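Interferon-inducible protein AIM2 (Mus musculus, PDB 4JBM) senses double-stranded DNA in the cytosol through its HIN domain and assembles the AIM2 inflammasome, which leads to pyroptosis. Local coordinates at residues T97-K102 against D134-M139. Numbering follows the deposited sequence.
Sequences TPRISK and DKTGTM. With nucleotides of chain D.
The R99 guanidinium and the D134 carboxylate lie with their planes 28° apart, and D134 OD2 stands off the guanidinium plane, 3.6 Å from R99 NH1, so the salt bridge works through charge alone. Water 1 rests over one guanidinium face, near its margin, and donates to both P98 O and D134 OD2. Within the guanidinium plane, R99 NH2 donates to T97 O (2.9 Å), with the R99 chain bent at chi2 and chi3 to bring NH2 there. NH1 shares water 2 with the backbone N of K135.

D134 OD2 turns its syn lone pair to the backbone N of I100 at 2.9 Å, while OD1 closes an Asx turn by accepting from T136 N. This Asx turn lies within the type I turn D134–G137, which joins strands 127-134 and 137-144 in the second of the two OB folds of this HIN domain. Here the hairpin turn grips the start of helix 100-103, where R99 is the N-cap residue: T136 OG1 accepts from S101 N (3.2 Å, 167° at the hydrogen), and S101 OG packs on T136 CB.

Beside these polar links I100 points into the hairpin. I100 CG1 passes D134 OD2, its CD1 ends 3.3 Å from G137 O, and its CG2, anti to the backbone N, meets M139 CB at 3.7 Å. Just before P98, T97 holds the DNA backbone, its N bonding OP2 and its OG1 bonding OP1 (2.7 Å) of nucleotide DG2 of chain D; R99 and K135 also pack on phosphates.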
ATOM      1  N   THR A  97      -2.619   0.697   9.930  1.00 52.28           N
ATOM      2  CA  THR A  97      -3.412   1.545   9.055  1.00 51.59           C
ATOM      3  C   THR A  97      -3.450   2.965   9.616  1.00 55.12           C
ATOM      4  O   THR A  97      -3.927   3.179  10.731  1.00 55.25           O
ATOM      5  CB  THR A  97      -4.846   1.025   8.958  1.00 43.76           C
ATOM      6  OG1 THR A  97      -4.842  -0.299   8.395  1.00 43.26           O
ATOM      7  CG2 THR A  97      -5.705   1.971   8.108  1.00 50.27           C
ATOM      8  N   PRO A  98      -2.955   3.941   8.844  1.00 60.07           N
ATOM      9  CA  PRO A  98      -2.882   5.324   9.332  1.00 53.26           C
ATOM     10  C   PRO A  98      -4.278   5.886   9.625  1.00 48.30           C
ATOM     11  O   PRO A  98      -5.245   5.483   8.978  1.00 46.72           O
ATOM     12  CB  PRO A  98      -2.243   6.073   8.152  1.00 60.87           C
ATOM     13  CG  PRO A  98      -1.523   5.008   7.345  1.00 59.42           C
ATOM     14  CD  PRO A  98      -2.398   3.797   7.485  1.00 61.24           C
ATOM     15  N   ARG A  99      -4.382   6.780  10.611  1.00 54.04           N
ATOM     16  CA  ARG A  99      -5.639   7.479  10.886  1.00 57.06           C
ATOM     17  C   ARG A  99      -5.923   8.525   9.786  1.00 68.99           C
ATOM     18  O   ARG A  99      -5.009   8.966   9.093  1.00 56.02           O
ATOM     19  CB  ARG A  99      -5.599   8.132  12.279  1.00 60.08           C
ATOM     20  CG  ARG A  99      -5.524   7.141  13.447  1.00 65.88           C
ATOM     21  CD  ARG A  99      -6.663   6.137  13.406  1.00 64.93           C
ATOM     22  NE  ARG A  99      -6.276   4.937  12.670  1.00 50.99           N
ATOM     23  CZ  ARG A  99      -7.114   3.982  12.294  1.00 57.42           C
ATOM     24  NH1 ARG A  99      -8.406   4.059  12.607  1.00 48.38           N
ATOM     25  NH2 ARG A  99      -6.654   2.943  11.613  1.00 51.14           N
ATOM     26  N   ILE A 100      -7.191   8.863   9.584  1.00 68.80           N
ATOM     27  CA  ILE A 100      -7.578   9.856   8.574  1.00 71.63           C
ATOM     28  C   ILE A 100      -7.027  11.270   8.840  1.00 72.02           C
ATOM     29  O   ILE A 100      -6.521  11.923   7.922  1.00 76.97           O
ATOM     30  CB  ILE A 100      -9.104   9.893   8.420  1.00 72.37           C
ATOM     31  CG1 ILE A 100      -9.585   8.568   7.837  1.00 53.92           C
ATOM     32  CG2 ILE A 100      -9.533  11.029   7.507  1.00 73.81           C
ATOM     33  CD1 ILE A 100     -11.093   8.437   7.794  1.00 66.05           C
ATOM     34  N   SER A 101      -7.112  11.729  10.088  1.00 65.60           N
ATOM     35  CA  SER A 101      -6.579  13.035  10.476  1.00 66.92           C
ATOM     36  C   SER A 101      -5.076  13.135  10.233  1.00 88.06           C
ATOM     37  O   SER A 101      -4.546  14.217   9.971  1.00100.99           O
ATOM     38  CB  SER A 101      -6.890  13.326  11.946  1.00 82.59           C
ATOM     39  OG  SER A 101      -6.216  12.424  12.809  1.00 94.93           O
ATOM     40  N   LYS A 102      -4.389  12.001  10.315  1.00 87.05           N
ATOM     41  CA  LYS A 102      -2.963  11.977  10.030  1.00 72.47           C
ATOM     42  C   LYS A 102      -2.764  12.033   8.522  1.00 75.98           C
ATOM     43  O   LYS A 102      -1.895  12.745   8.031  1.00 94.19           O
ATOM     44  CB  LYS A 102      -2.329  10.714  10.612  1.00 71.29           C
ATOM     45  CG  LYS A 102      -0.817  10.600  10.407  1.00 77.31           C
ATOM     46  CD  LYS A 102      -0.308   9.190  10.762  1.00 88.97           C
ATOM     47  CE  LYS A 102      -0.884   8.665  12.082  1.00 80.75           C
ATOM     48  NZ  LYS A 102      -1.547   7.329  11.935  1.00 66.79           N
ATOM     49  N   ASP A 134     -13.044   6.893  10.359  1.00 60.24           N
ATOM     50  CA  ASP A 134     -12.577   6.411  11.651  1.00 57.00           C
ATOM     51  C   ASP A 134     -12.952   7.466  12.690  1.00 72.45           C
ATOM     52  O   ASP A 134     -13.750   8.355  12.396  1.00 73.66           O
ATOM     53  CB  ASP A 134     -11.077   6.070  11.629  1.00 53.92           C
ATOM     54  CG  ASP A 134     -10.184   7.274  11.317  1.00 62.64           C
ATOM     55  OD1 ASP A 134     -10.576   8.422  11.601  1.00 65.24           O
ATOM     56  OD2 ASP A 134      -9.079   7.069  10.769  1.00 55.37           O
ATOM     57  N   LYS A 135     -12.394   7.381  13.891  1.00 76.18           N
ATOM     58  CA  LYS A 135     -12.749   8.337  14.937  1.00 73.37           C
ATOM     59  C   LYS A 135     -12.138   9.732  14.752  1.00 73.62           C
ATOM     60  O   LYS A 135     -12.493  10.662  15.472  1.00 72.04           O
ATOM     61  CB  LYS A 135     -12.415   7.761  16.320  1.00 76.05           C
ATOM     62  CG  LYS A 135     -13.335   6.619  16.730  1.00 79.35           C
ATOM     63  CD  LYS A 135     -13.098   6.151  18.155  1.00 81.27           C
ATOM     64  CE  LYS A 135     -14.413   5.761  18.809  1.00 85.06           C
ATOM     65  NZ  LYS A 135     -15.242   4.906  17.913  1.00 86.51           N
ATOM     66  N   THR A 136     -11.244   9.879  13.776  1.00 69.89           N
ATOM     67  CA  THR A 136     -10.502  11.128  13.600  1.00 79.86           C
ATOM     68  C   THR A 136     -11.065  12.015  12.483  1.00 87.71           C
ATOM     69  O   THR A 136     -10.617  13.151  12.297  1.00 83.08           O
ATOM     70  CB  THR A 136      -9.022  10.867  13.270  1.00 78.94           C
ATOM     71  OG1 THR A 136      -8.925  10.079  12.078  1.00 71.85           O
ATOM     72  CG2 THR A 136      -8.312  10.168  14.444  1.00 80.84           C
ATOM     73  N   GLY A 137     -12.010  11.480  11.717  1.00 85.09           N
ATOM     74  CA  GLY A 137     -12.596  12.220  10.618  1.00 80.44           C
ATOM     75  C   GLY A 137     -13.167  11.335   9.530  1.00 84.24           C
ATOM     76  O   GLY A 137     -13.255  10.114   9.684  1.00 84.77           O
ATOM     77  N   THR A 138     -13.587  11.964   8.438  1.00 80.59           N
ATOM     78  CA  THR A 138     -14.099  11.254   7.275  1.00 75.29           C
ATOM     79  C   THR A 138     -13.223  11.589   6.081  1.00 73.23           C
ATOM     80  O   THR A 138     -12.550  12.626   6.060  1.00 72.97           O
ATOM     81  CB  THR A 138     -15.551  11.637   6.954  1.00 76.89           C
ATOM     82  OG1 THR A 138     -15.632  13.050   6.721  1.00 81.01           O
ATOM     83  CG2 THR A 138     -16.465  11.258   8.112  1.00 60.32           C
ATOM     84  N   MET A 139     -13.237  10.716   5.083  1.00 62.87           N
ATOM     85  CA  MET A 139     -12.404  10.928   3.911  1.00 57.34           C
ATOM     86  C   MET A 139     -12.994  10.187   2.730  1.00 67.04           C
ATOM     87  O   MET A 139     -13.935   9.418   2.888  1.00 59.62           O
ATOM     88  CB  MET A 139     -10.976  10.447   4.197  1.00 75.69           C
ATOM     89  CG  MET A 139      -9.899  11.063   3.325  1.00 77.80           C
ATOM     90  SD  MET A 139      -8.292  10.350   3.715  1.00 88.71           S
ATOM     91  CE  MET A 139      -7.253  11.354   2.644  1.00 73.92           C
TER
ATOM     92  P    DG D   2      -4.955  -1.955  11.565  1.00 46.62           P
ATOM     93  OP1  DG D   2      -5.884  -1.764  10.426  1.00 51.70           O
ATOM     94  OP2  DG D   2      -3.892  -0.959  11.870  1.00 38.94           O
ATOM     95  O5'  DG D   2      -5.850  -2.087  12.878  1.00 45.53           O
ATOM     96  C5'  DG D   2      -6.902  -3.031  12.891  1.00 47.39           C
ATOM     97  C4'  DG D   2      -7.726  -2.860  14.149  1.00 46.15           C
ATOM     98  O4'  DG D   2      -7.001  -3.418  15.266  1.00 45.50           O
ATOM     99  C3'  DG D   2      -8.059  -1.428  14.535  1.00 45.24           C
ATOM    100  O3'  DG D   2      -9.390  -1.445  15.038  1.00 40.85           O
ATOM    101  C2'  DG D   2      -6.995  -1.058  15.570  1.00 48.71           C
ATOM    102  C1'  DG D   2      -6.741  -2.411  16.228  1.00 41.55           C
ATOM    103  N9   DG D   2      -5.381  -2.658  16.712  1.00 45.09           N
ATOM    104  C8   DG D   2      -4.189  -2.518  16.045  1.00 46.21           C
ATOM    105  N7   DG D   2      -3.144  -2.840  16.765  1.00 39.93           N
ATOM    106  C5   DG D   2      -3.686  -3.228  17.999  1.00 40.04           C
ATOM    107  C6   DG D   2      -3.054  -3.673  19.199  1.00 39.47           C
ATOM    108  O6   DG D   2      -1.849  -3.827  19.405  1.00 42.96           O
ATOM    109  N1   DG D   2      -3.963  -3.962  20.219  1.00 33.46           N
ATOM    110  C2   DG D   2      -5.314  -3.793  20.081  1.00 47.08           C
ATOM    111  N2   DG D   2      -6.003  -4.108  21.171  1.00 33.54           N
ATOM    112  N3   DG D   2      -5.934  -3.380  18.976  1.00 38.37           N
ATOM    113  C4   DG D   2      -5.056  -3.111  17.976  1.00 41.73           C
TER
HETATM  114  O   HOH W   1      -8.173   4.712   9.310  1.00 63.68           O
HETATM  115  O   HOH W   2      -9.876   5.757  14.817  1.00 66.71           O